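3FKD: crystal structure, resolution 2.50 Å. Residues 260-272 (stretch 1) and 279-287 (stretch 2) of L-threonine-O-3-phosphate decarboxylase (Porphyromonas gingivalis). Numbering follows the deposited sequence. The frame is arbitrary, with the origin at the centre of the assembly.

Stretch 1, residues 260-272: FITALNRLDGVEV
Stretch 2, residues 279-287: FFLLRLKKG

Phe280 is the apolar centre of the contact between stretch 1 (a helix that enters from before Phe260, then a loop and strand 270-272) and the strand 279-284, which together bury 590 Å². Its CA-to-CB bond points toward stretch 1 (chi1 p, 52°; chi2 82°). Ile261 (m, t) lies over one face, CG1 4.0 Å from the Phe280 ring centroid in a CH-pi contact. The edge of Phe280 is turned toward the face of Phe260 (t, chi2 15°), offset, with planes at 79° and centroids 5.7 Å apart. Leu264 CD1 (m, t) lies 3.8 Å from Phe280 CE1, and Val272 CG1 lies 3.8 Å from Phe280 CD1. The helix runs nearly parallel to strand 279-284 (8°, axes 10.7 Å apart at closest), a spacing spanned by Phe260, Ile261, Leu264 and Phe280.

The chain then reverses: strand 270-272 pairs antiparallel with 279-284 (158°), in the register Val270-Leu284, Glu271-Arg283, Val272-Leu282. Val270 (m), Val272 (t), Leu282 (chi1 91°, chi2 p) and Leu284 (m, t) share the buried face; Val272 CG2 approaches Leu282 CB to 3.5 Å, and Val270 CG1 approaches Leu284 CD2 to 3.6 Å. Leu264 CD1, 4.2 Å from Leu282 CD2, links helix and sheet.

Extended backbones allow Glu271 and Arg283 to bond reciprocally: Glu271 N to Arg283 O, 2.9 Å, and Arg283 N to Glu271 O, 2.7 Å. Val272 N instead donates to Asn265 OD1 at 3.0 Å, tying the strand to its own helix. On the opposite face, Glu271 (t, t, chi3 67°) and Arg283 (t, t) keep their charged groups out of the apolar layer; Glu271 OE1 lies 3.8 Å from Arg283 CD.

At the polar end, Lys285 N donates to Gly269 O at 2.7 Å. Gly269 adopts phi/psi 110/-5, where a CB would jam against the preceding carbonyl. Lys285 NZ remains 4.5 Å from Asp268 OD2, beyond a salt bridge.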

# COMPACT_ATOMS: atom_id res chain seq x y z
N PHE A 260 -5.51 35.12 10.03
CA PHE A 260 -6.70 34.47 9.50
C PHE A 260 -7.76 34.27 10.60
O PHE A 260 -8.93 34.59 10.40
CB PHE A 260 -6.33 33.14 8.86
CG PHE A 260 -7.39 32.55 7.95
CD1 PHE A 260 -8.46 33.31 7.50
CD2 PHE A 260 -7.28 31.25 7.49
CE1 PHE A 260 -9.40 32.77 6.66
CE2 PHE A 260 -8.22 30.73 6.65
CZ PHE A 260 -9.29 31.50 6.24
N ILE A 261 -7.33 33.79 11.77
CA ILE A 261 -8.24 33.51 12.88
C ILE A 261 -8.87 34.76 13.49
O ILE A 261 -10.04 34.75 13.88
CB ILE A 261 -7.56 32.65 13.96
CG1 ILE A 261 -7.24 31.24 13.39
CG2 ILE A 261 -8.47 32.54 15.17
CD1 ILE A 261 -6.51 30.29 14.33
N THR A 262 -8.09 35.83 13.55
CA THR A 262 -8.51 37.13 14.01
C THR A 262 -9.64 37.67 13.15
O THR A 262 -10.70 38.10 13.65
CB THR A 262 -7.35 38.13 13.92
OG1 THR A 262 -6.28 37.71 14.78
CG2 THR A 262 -7.82 39.53 14.28
N ALA A 263 -9.41 37.70 11.85
CA ALA A 263 -10.46 38.12 10.94
C ALA A 263 -11.67 37.21 11.10
O ALA A 263 -12.79 37.72 11.19
CB ALA A 263 -9.98 38.15 9.52
N LEU A 264 -11.48 35.89 11.17
CA LEU A 264 -12.63 35.03 11.32
C LEU A 264 -13.48 35.30 12.59
O LEU A 264 -14.72 35.26 12.53
CB LEU A 264 -12.27 33.55 11.21
CG LEU A 264 -11.97 33.06 9.78
CD1 LEU A 264 -11.37 31.69 9.79
CD2 LEU A 264 -13.17 33.10 8.85
N ASN A 265 -12.85 35.55 13.73
CA ASN A 265 -13.62 35.74 14.94
C ASN A 265 -14.43 37.05 14.84
O ASN A 265 -15.59 37.13 15.30
CB ASN A 265 -12.72 35.72 16.17
CG ASN A 265 -12.32 34.31 16.60
OD1 ASN A 265 -13.11 33.38 16.52
ND2 ASN A 265 -11.09 34.15 17.06
N ARG A 266 -13.85 38.05 14.20
CA ARG A 266 -14.55 39.31 14.03
C ARG A 266 -15.89 39.09 13.39
O ARG A 266 -16.83 39.87 13.61
CB ARG A 266 -13.75 40.26 13.15
CG ARG A 266 -12.66 40.96 13.87
CD ARG A 266 -12.29 42.13 13.06
NE ARG A 266 -11.38 43.00 13.79
CZ ARG A 266 -10.76 44.03 13.25
NH1 ARG A 266 -10.96 44.31 11.96
NH2 ARG A 266 -9.95 44.75 13.99
N LEU A 267 -15.98 38.06 12.55
CA LEU A 267 -17.23 37.77 11.89
C LEU A 267 -18.25 37.41 12.94
O LEU A 267 -17.91 36.82 13.97
CB LEU A 267 -17.08 36.64 10.85
CG LEU A 267 -16.94 37.17 9.42
CD1 LEU A 267 -15.91 38.27 9.37
CD2 LEU A 267 -16.63 36.06 8.41
N ASP A 268 -19.50 37.82 12.71
CA ASP A 268 -20.59 37.43 13.59
C ASP A 268 -21.35 36.19 13.09
O ASP A 268 -21.80 36.12 11.95
CB ASP A 268 -21.55 38.59 13.84
CG ASP A 268 -21.27 39.29 15.17
OD1 ASP A 268 -20.85 40.49 15.17
OD2 ASP A 268 -21.46 38.62 16.23
N GLY A 269 -21.49 35.21 13.98
CA GLY A 269 -22.19 34.00 13.64
C GLY A 269 -21.23 32.84 13.53
O GLY A 269 -21.66 31.70 13.32
N VAL A 270 -19.93 33.14 13.65
CA VAL A 270 -18.91 32.11 13.65
C VAL A 270 -17.88 32.26 14.75
O VAL A 270 -17.42 33.36 15.05
CB VAL A 270 -18.18 31.95 12.30
CG1 VAL A 270 -19.17 31.86 11.18
CG2 VAL A 270 -17.17 33.08 12.07
N GLU A 271 -17.49 31.12 15.30
CA GLU A 271 -16.54 31.03 16.38
C GLU A 271 -15.36 30.12 15.96
O GLU A 271 -15.58 29.00 15.51
CB GLU A 271 -17.28 30.47 17.59
CG GLU A 271 -16.41 29.83 18.65
CD GLU A 271 -17.19 29.45 19.91
OE1 GLU A 271 -18.06 28.53 19.85
OE2 GLU A 271 -16.92 30.08 20.97
N VAL A 272 -14.13 30.58 16.10
CA VAL A 272 -12.99 29.72 15.79
C VAL A 272 -12.35 29.09 17.03
O VAL A 272 -11.81 29.81 17.89
CB VAL A 272 -11.91 30.42 14.93
CG1 VAL A 272 -10.59 29.70 15.01
CG2 VAL A 272 -12.35 30.48 13.49
N PHE A 279 -3.87 24.56 10.83
CA PHE A 279 -5.28 24.33 10.55
C PHE A 279 -6.06 24.39 11.88
O PHE A 279 -5.46 24.31 12.94
CB PHE A 279 -5.48 22.97 9.87
CG PHE A 279 -4.86 21.83 10.62
CD1 PHE A 279 -5.55 21.22 11.64
CD2 PHE A 279 -3.58 21.40 10.30
CE1 PHE A 279 -4.96 20.20 12.34
CE2 PHE A 279 -2.99 20.37 10.99
CZ PHE A 279 -3.66 19.75 12.00
N PHE A 280 -7.39 24.48 11.80
CA PHE A 280 -8.22 24.75 12.99
C PHE A 280 -9.70 24.43 12.72
O PHE A 280 -10.14 24.39 11.59
CB PHE A 280 -8.07 26.25 13.43
CG PHE A 280 -8.30 27.22 12.31
CD1 PHE A 280 -9.59 27.59 11.95
CD2 PHE A 280 -7.24 27.70 11.56
CE1 PHE A 280 -9.82 28.44 10.90
CE2 PHE A 280 -7.46 28.53 10.49
CZ PHE A 280 -8.76 28.92 10.17
N LEU A 281 -10.46 24.22 13.79
CA LEU A 281 -11.91 24.09 13.70
C LEU A 281 -12.62 25.50 13.75
O LEU A 281 -12.28 26.38 14.55
CB LEU A 281 -12.38 23.18 14.85
CG LEU A 281 -12.71 21.69 14.73
CD1 LEU A 281 -12.32 20.97 13.47
CD2 LEU A 281 -12.18 20.95 15.94
N LEU A 282 -13.59 25.73 12.87
CA LEU A 282 -14.54 26.78 13.16
C LEU A 282 -16.00 26.27 13.31
O LEU A 282 -16.43 25.32 12.63
CB LEU A 282 -14.40 27.97 12.20
CG LEU A 282 -15.15 28.17 10.88
CD1 LEU A 282 -16.67 27.86 10.96
CD2 LEU A 282 -14.91 29.62 10.45
N ARG A 283 -16.73 26.91 14.22
CA ARG A 283 -18.13 26.57 14.50
C ARG A 283 -19.08 27.61 13.93
O ARG A 283 -18.91 28.81 14.17
CB ARG A 283 -18.35 26.50 16.00
CG ARG A 283 -19.44 25.53 16.43
CD ARG A 283 -19.76 25.73 17.89
NE ARG A 283 -20.08 24.45 18.51
CZ ARG A 283 -21.30 24.10 18.91
NH1 ARG A 283 -21.51 22.91 19.46
NH2 ARG A 283 -22.30 24.95 18.75
N LEU A 284 -20.04 27.16 13.15
CA LEU A 284 -21.14 28.02 12.77
C LEU A 284 -22.13 28.11 13.92
O LEU A 284 -22.59 27.09 14.40
CB LEU A 284 -21.84 27.48 11.54
CG LEU A 284 -20.92 27.32 10.34
CD1 LEU A 284 -21.74 27.15 9.09
CD2 LEU A 284 -20.08 28.54 10.20
N LYS A 285 -22.42 29.33 14.39
CA LYS A 285 -23.52 29.57 15.34
C LYS A 285 -24.84 29.07 14.73
O LYS A 285 -25.58 28.33 15.36
CB LYS A 285 -23.61 31.05 15.70
CG LYS A 285 -25.02 31.52 16.09
CD LYS A 285 -25.31 33.01 15.66
CE LYS A 285 -24.58 34.04 16.52
NZ LYS A 285 -24.46 35.34 15.81
N LYS A 286 -25.11 29.44 13.49
CA LYS A 286 -26.24 28.88 12.75
C LYS A 286 -25.83 28.49 11.32
O LYS A 286 -24.91 29.07 10.75
CB LYS A 286 -27.41 29.88 12.70
CG LYS A 286 -27.90 30.42 14.08
CD LYS A 286 -28.85 29.45 14.84
CE LYS A 286 -28.98 29.81 16.35
NZ LYS A 286 -29.52 31.19 16.64
N GLY A 287 -26.52 27.52 10.72
CA GLY A 287 -26.07 27.00 9.44
C GLY A 287 -25.33 25.70 9.70
O GLY A 287 -24.88 25.46 10.82